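Histidine--tRNA ligase (Thermus thermophilus, PDB 1H4V) catalyses the ATP-dependent attachment of L-histidine to tRNA(His), releasing AMP and diphosphate, and works as a homodimer. Local coordinates at residues K327-V341 / L355-G369. Sequence-based numbering, arbitrary orientation.
Sequences KGPDLYLIPLTEEAV and LRAEYALAPRKPAKG
The extended side chain of R356 passes obliquely over P329. One face of its guanidinium lies over the backbone of G328 and P329, with P329 N above the centre. R356 NH1 bonds to K327 O at 2.8 Å, from above the carbonyl plane. On the same guanidinium, NE and NH2 grip E358 side-on, both to the single atom OE2. E358 OE2 also touches P329 CB at 3.3 Å, so the proline packs against both members of the ion pair. The CB of D330 points toward 355-369. Its CG stands beside its own backbone N (chi1 -65°). D330 OD2 accepts an almost straight bond from R356 N at 3.1 Å, met on its anti side and out of the carboxylate plane.

Strands 331-335 and 357-359 pair in parallel, and helix 338-351 connects them as a beta-alpha-beta crossover. The unit belongs to the anticodon-binding domain, and 357-359 is an outermost strand of its sheet within the chain. E358 N bonds to L331 O, L333 N to E358 O and A360 N to L333 O. Y332 and E358 share one face of the sheet. CB of E358 meets the Y332 ring at its edge, 3.8 Å from CD1, and Y332 OH reaches A360 CB. On the other face, CB of L333 and CB of Y359 meet at 3.9 Å, beside helix 338-351.

Beyond the strands, P335 CG packs on A360 O. The R364 guanidinium lies with one face over A360 CB and makes a salt bridge to E372. I334 CG1 rests on G369 CA at 3.6 Å, while its CG2 meets R364 CD. V341 CG2 meets P363 CD, and a water joins E338 OE1 to L361 O.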
# COMPACT_ATOMS: atom_id res chain seq x y z
N LYS A 327 -17.54 -10.38 5.57
CA LYS A 327 -18.37 -11.36 4.88
C LYS A 327 -17.79 -12.75 5.11
O LYS A 327 -16.58 -12.92 5.28
CB LYS A 327 -18.42 -11.07 3.38
CG LYS A 327 -19.59 -11.75 2.68
CD LYS A 327 -19.33 -12.02 1.21
CE LYS A 327 -18.26 -13.09 1.04
NZ LYS A 327 -18.08 -13.50 -0.39
N GLY A 328 -18.67 -13.75 5.12
CA GLY A 328 -18.22 -15.12 5.33
C GLY A 328 -18.01 -15.86 4.02
O GLY A 328 -18.35 -15.36 2.96
N PRO A 329 -17.43 -17.07 4.07
CA PRO A 329 -17.20 -17.81 2.83
C PRO A 329 -18.52 -18.25 2.21
O PRO A 329 -19.54 -18.31 2.89
CB PRO A 329 -16.37 -18.99 3.30
CG PRO A 329 -16.94 -19.25 4.64
CD PRO A 329 -17.01 -17.86 5.23
N ASP A 330 -18.49 -18.54 0.91
CA ASP A 330 -19.69 -19.01 0.23
C ASP A 330 -19.98 -20.45 0.66
O ASP A 330 -21.13 -20.87 0.69
CB ASP A 330 -19.51 -18.95 -1.29
CG ASP A 330 -19.34 -17.53 -1.80
OD1 ASP A 330 -20.09 -16.64 -1.36
OD2 ASP A 330 -18.45 -17.30 -2.65
N LEU A 331 -18.93 -21.19 0.99
CA LEU A 331 -19.07 -22.58 1.41
C LEU A 331 -18.07 -22.99 2.48
O LEU A 331 -16.86 -22.76 2.34
CB LEU A 331 -18.90 -23.49 0.18
CG LEU A 331 -18.87 -25.02 0.40
CD1 LEU A 331 -20.26 -25.49 0.82
CD2 LEU A 331 -18.44 -25.73 -0.88
N TYR A 332 -18.57 -23.59 3.56
CA TYR A 332 -17.72 -24.08 4.64
C TYR A 332 -17.95 -25.59 4.72
O TYR A 332 -19.00 -26.05 5.17
CB TYR A 332 -18.07 -23.44 5.98
CG TYR A 332 -17.04 -23.73 7.04
CD1 TYR A 332 -15.76 -23.19 6.96
CD2 TYR A 332 -17.32 -24.60 8.09
CE1 TYR A 332 -14.78 -23.52 7.90
CE2 TYR A 332 -16.35 -24.93 9.03
CZ TYR A 332 -15.08 -24.39 8.93
OH TYR A 332 -14.10 -24.73 9.84
N LEU A 333 -16.96 -26.35 4.27
CA LEU A 333 -17.01 -27.81 4.24
C LEU A 333 -16.65 -28.50 5.54
O LEU A 333 -15.61 -28.22 6.13
CB LEU A 333 -16.08 -28.33 3.14
CG LEU A 333 -16.67 -28.27 1.73
CD1 LEU A 333 -15.56 -28.28 0.70
CD2 LEU A 333 -17.62 -29.44 1.55
N ILE A 334 -17.51 -29.42 5.97
CA ILE A 334 -17.29 -30.15 7.22
C ILE A 334 -17.01 -31.62 6.92
O ILE A 334 -17.92 -32.37 6.52
CB ILE A 334 -18.52 -30.06 8.15
CG1 ILE A 334 -18.75 -28.63 8.60
CG2 ILE A 334 -18.34 -30.98 9.36
CD1 ILE A 334 -19.29 -27.74 7.54
N PRO A 335 -15.76 -32.07 7.10
CA PRO A 335 -15.43 -33.48 6.85
C PRO A 335 -15.92 -34.27 8.06
O PRO A 335 -15.75 -33.84 9.19
CB PRO A 335 -13.90 -33.47 6.73
CG PRO A 335 -13.50 -32.34 7.62
CD PRO A 335 -14.54 -31.28 7.36
N LEU A 336 -16.58 -35.40 7.83
CA LEU A 336 -17.08 -36.20 8.95
C LEU A 336 -16.10 -37.28 9.38
O LEU A 336 -16.10 -37.70 10.54
CB LEU A 336 -18.44 -36.80 8.59
CG LEU A 336 -19.45 -35.70 8.27
CD1 LEU A 336 -20.78 -36.31 7.88
CD2 LEU A 336 -19.60 -34.80 9.49
N THR A 337 -15.27 -37.73 8.45
CA THR A 337 -14.27 -38.74 8.78
C THR A 337 -12.91 -38.13 8.50
O THR A 337 -12.82 -37.06 7.89
CB THR A 337 -14.42 -40.03 7.93
OG1 THR A 337 -14.21 -39.72 6.54
CG2 THR A 337 -15.79 -40.64 8.12
N GLU A 338 -11.86 -38.81 8.95
CA GLU A 338 -10.50 -38.34 8.76
C GLU A 338 -10.11 -38.36 7.29
O GLU A 338 -9.37 -37.50 6.83
CB GLU A 338 -9.54 -39.21 9.56
CG GLU A 338 -8.15 -38.59 9.68
CD GLU A 338 -8.12 -37.40 10.64
OE1 GLU A 338 -7.18 -36.59 10.53
OE2 GLU A 338 -9.02 -37.29 11.50
N GLU A 339 -10.60 -39.35 6.54
CA GLU A 339 -10.29 -39.44 5.12
C GLU A 339 -10.98 -38.33 4.34
O GLU A 339 -10.50 -37.92 3.28
CB GLU A 339 -10.72 -40.80 4.54
CG GLU A 339 -10.51 -40.91 3.03
CD GLU A 339 -11.28 -42.06 2.38
OE1 GLU A 339 -11.32 -42.11 1.13
OE2 GLU A 339 -11.85 -42.92 3.11
N ALA A 340 -12.09 -37.84 4.87
CA ALA A 340 -12.86 -36.79 4.22
C ALA A 340 -12.19 -35.40 4.32
O ALA A 340 -12.53 -34.49 3.57
CB ALA A 340 -14.26 -36.75 4.80
N VAL A 341 -11.26 -35.25 5.26
CA VAL A 341 -10.55 -33.99 5.45
C VAL A 341 -9.84 -33.61 4.14
O VAL A 341 -9.95 -32.49 3.66
CB VAL A 341 -9.50 -34.12 6.56
CG1 VAL A 341 -8.66 -32.85 6.65
CG2 VAL A 341 -10.18 -34.41 7.88
N LEU A 355 -15.31 -18.99 -6.11
CA LEU A 355 -16.14 -19.04 -4.92
C LEU A 355 -15.21 -19.07 -3.73
O LEU A 355 -14.10 -19.56 -3.84
CB LEU A 355 -16.99 -20.32 -4.95
CG LEU A 355 -18.51 -20.28 -5.07
CD1 LEU A 355 -18.99 -19.13 -5.94
CD2 LEU A 355 -18.97 -21.61 -5.63
N ARG A 356 -15.64 -18.53 -2.60
CA ARG A 356 -14.82 -18.59 -1.41
C ARG A 356 -15.25 -19.86 -0.67
O ARG A 356 -16.35 -19.93 -0.11
CB ARG A 356 -15.03 -17.35 -0.54
CG ARG A 356 -14.21 -17.36 0.74
CD ARG A 356 -14.34 -16.05 1.50
NE ARG A 356 -13.93 -16.20 2.89
CZ ARG A 356 -14.18 -15.30 3.84
NH1 ARG A 356 -14.83 -14.19 3.55
NH2 ARG A 356 -13.80 -15.54 5.09
N ALA A 357 -14.39 -20.87 -0.67
CA ALA A 357 -14.72 -22.14 -0.02
C ALA A 357 -13.68 -22.53 1.01
O ALA A 357 -12.50 -22.63 0.70
CB ALA A 357 -14.86 -23.24 -1.07
N GLU A 358 -14.14 -22.75 2.24
CA GLU A 358 -13.25 -23.13 3.32
C GLU A 358 -13.63 -24.49 3.88
O GLU A 358 -14.69 -25.03 3.58
CB GLU A 358 -13.26 -22.06 4.40
CG GLU A 358 -12.67 -20.74 3.92
CD GLU A 358 -12.80 -19.61 4.94
OE1 GLU A 358 -12.33 -19.79 6.09
OE2 GLU A 358 -13.37 -18.55 4.59
N TYR A 359 -12.76 -25.05 4.71
CA TYR A 359 -13.02 -26.36 5.27
C TYR A 359 -12.34 -26.54 6.62
O TYR A 359 -11.33 -25.89 6.90
CB TYR A 359 -12.51 -27.42 4.29
CG TYR A 359 -11.03 -27.27 4.01
CD1 TYR A 359 -10.07 -27.78 4.89
CD2 TYR A 359 -10.58 -26.55 2.90
CE1 TYR A 359 -8.71 -27.57 4.69
CE2 TYR A 359 -9.22 -26.34 2.69
CZ TYR A 359 -8.30 -26.84 3.59
OH TYR A 359 -6.96 -26.58 3.41
N ALA A 360 -12.89 -27.42 7.45
CA ALA A 360 -12.31 -27.69 8.76
C ALA A 360 -11.21 -28.73 8.54
O ALA A 360 -11.33 -29.58 7.66
CB ALA A 360 -13.39 -28.24 9.70
N LEU A 361 -10.15 -28.65 9.34
CA LEU A 361 -9.04 -29.59 9.21
C LEU A 361 -9.21 -30.89 9.98
O LEU A 361 -8.43 -31.82 9.78
CB LEU A 361 -7.73 -28.95 9.63
CG LEU A 361 -6.86 -28.38 8.52
CD1 LEU A 361 -5.54 -27.87 9.13
CD2 LEU A 361 -6.59 -29.46 7.47
N ALA A 362 -10.20 -30.97 10.86
CA ALA A 362 -10.41 -32.19 11.63
C ALA A 362 -11.87 -32.60 11.55
O ALA A 362 -12.74 -31.77 11.31
CB ALA A 362 -10.02 -31.97 13.09
N PRO A 363 -12.16 -33.90 11.74
CA PRO A 363 -13.56 -34.33 11.67
C PRO A 363 -14.32 -33.79 12.88
O PRO A 363 -13.72 -33.34 13.85
CB PRO A 363 -13.46 -35.85 11.71
CG PRO A 363 -12.10 -36.13 11.14
CD PRO A 363 -11.26 -35.06 11.79
N ARG A 364 -15.64 -33.83 12.79
CA ARG A 364 -16.50 -33.39 13.88
C ARG A 364 -17.92 -33.84 13.56
O ARG A 364 -18.21 -34.24 12.44
CB ARG A 364 -16.43 -31.86 14.06
CG ARG A 364 -16.93 -31.07 12.87
CD ARG A 364 -15.80 -30.42 12.09
NE ARG A 364 -15.28 -29.21 12.73
CZ ARG A 364 -14.08 -29.10 13.29
NH1 ARG A 364 -13.25 -30.14 13.29
NH2 ARG A 364 -13.71 -27.95 13.83
N LYS A 365 -18.80 -33.78 14.55
CA LYS A 365 -20.18 -34.19 14.34
C LYS A 365 -20.85 -33.20 13.38
O LYS A 365 -20.48 -32.01 13.35
CB LYS A 365 -20.94 -34.22 15.67
CG LYS A 365 -20.32 -35.13 16.73
CD LYS A 365 -20.30 -36.58 16.28
CE LYS A 365 -19.88 -37.49 17.43
NZ LYS A 365 -20.81 -37.36 18.60
N PRO A 366 -21.84 -33.66 12.60
CA PRO A 366 -22.54 -32.80 11.65
C PRO A 366 -23.09 -31.54 12.31
O PRO A 366 -22.93 -30.44 11.78
CB PRO A 366 -23.66 -33.70 11.13
CG PRO A 366 -23.05 -35.05 11.19
CD PRO A 366 -22.36 -35.04 12.54
N ALA A 367 -23.72 -31.72 13.46
CA ALA A 367 -24.31 -30.61 14.19
C ALA A 367 -23.29 -29.57 14.62
O ALA A 367 -23.53 -28.37 14.49
CB ALA A 367 -25.06 -31.14 15.41
N LYS A 368 -22.15 -30.02 15.13
CA LYS A 368 -21.11 -29.09 15.55
C LYS A 368 -20.54 -28.36 14.33
O LYS A 368 -20.28 -27.16 14.38
CB LYS A 368 -19.98 -29.83 16.28
CG LYS A 368 -20.47 -30.80 17.34
CD LYS A 368 -21.36 -30.13 18.38
CE LYS A 368 -21.91 -31.17 19.35
NZ LYS A 368 -22.69 -32.23 18.65
N GLY A 369 -20.35 -29.09 13.24
CA GLY A 369 -19.82 -28.49 12.04
C GLY A 369 -20.76 -27.42 11.52
O GLY A 369 -20.33 -26.31 11.19
O HOH W 1 -6.49 -34.02 8.98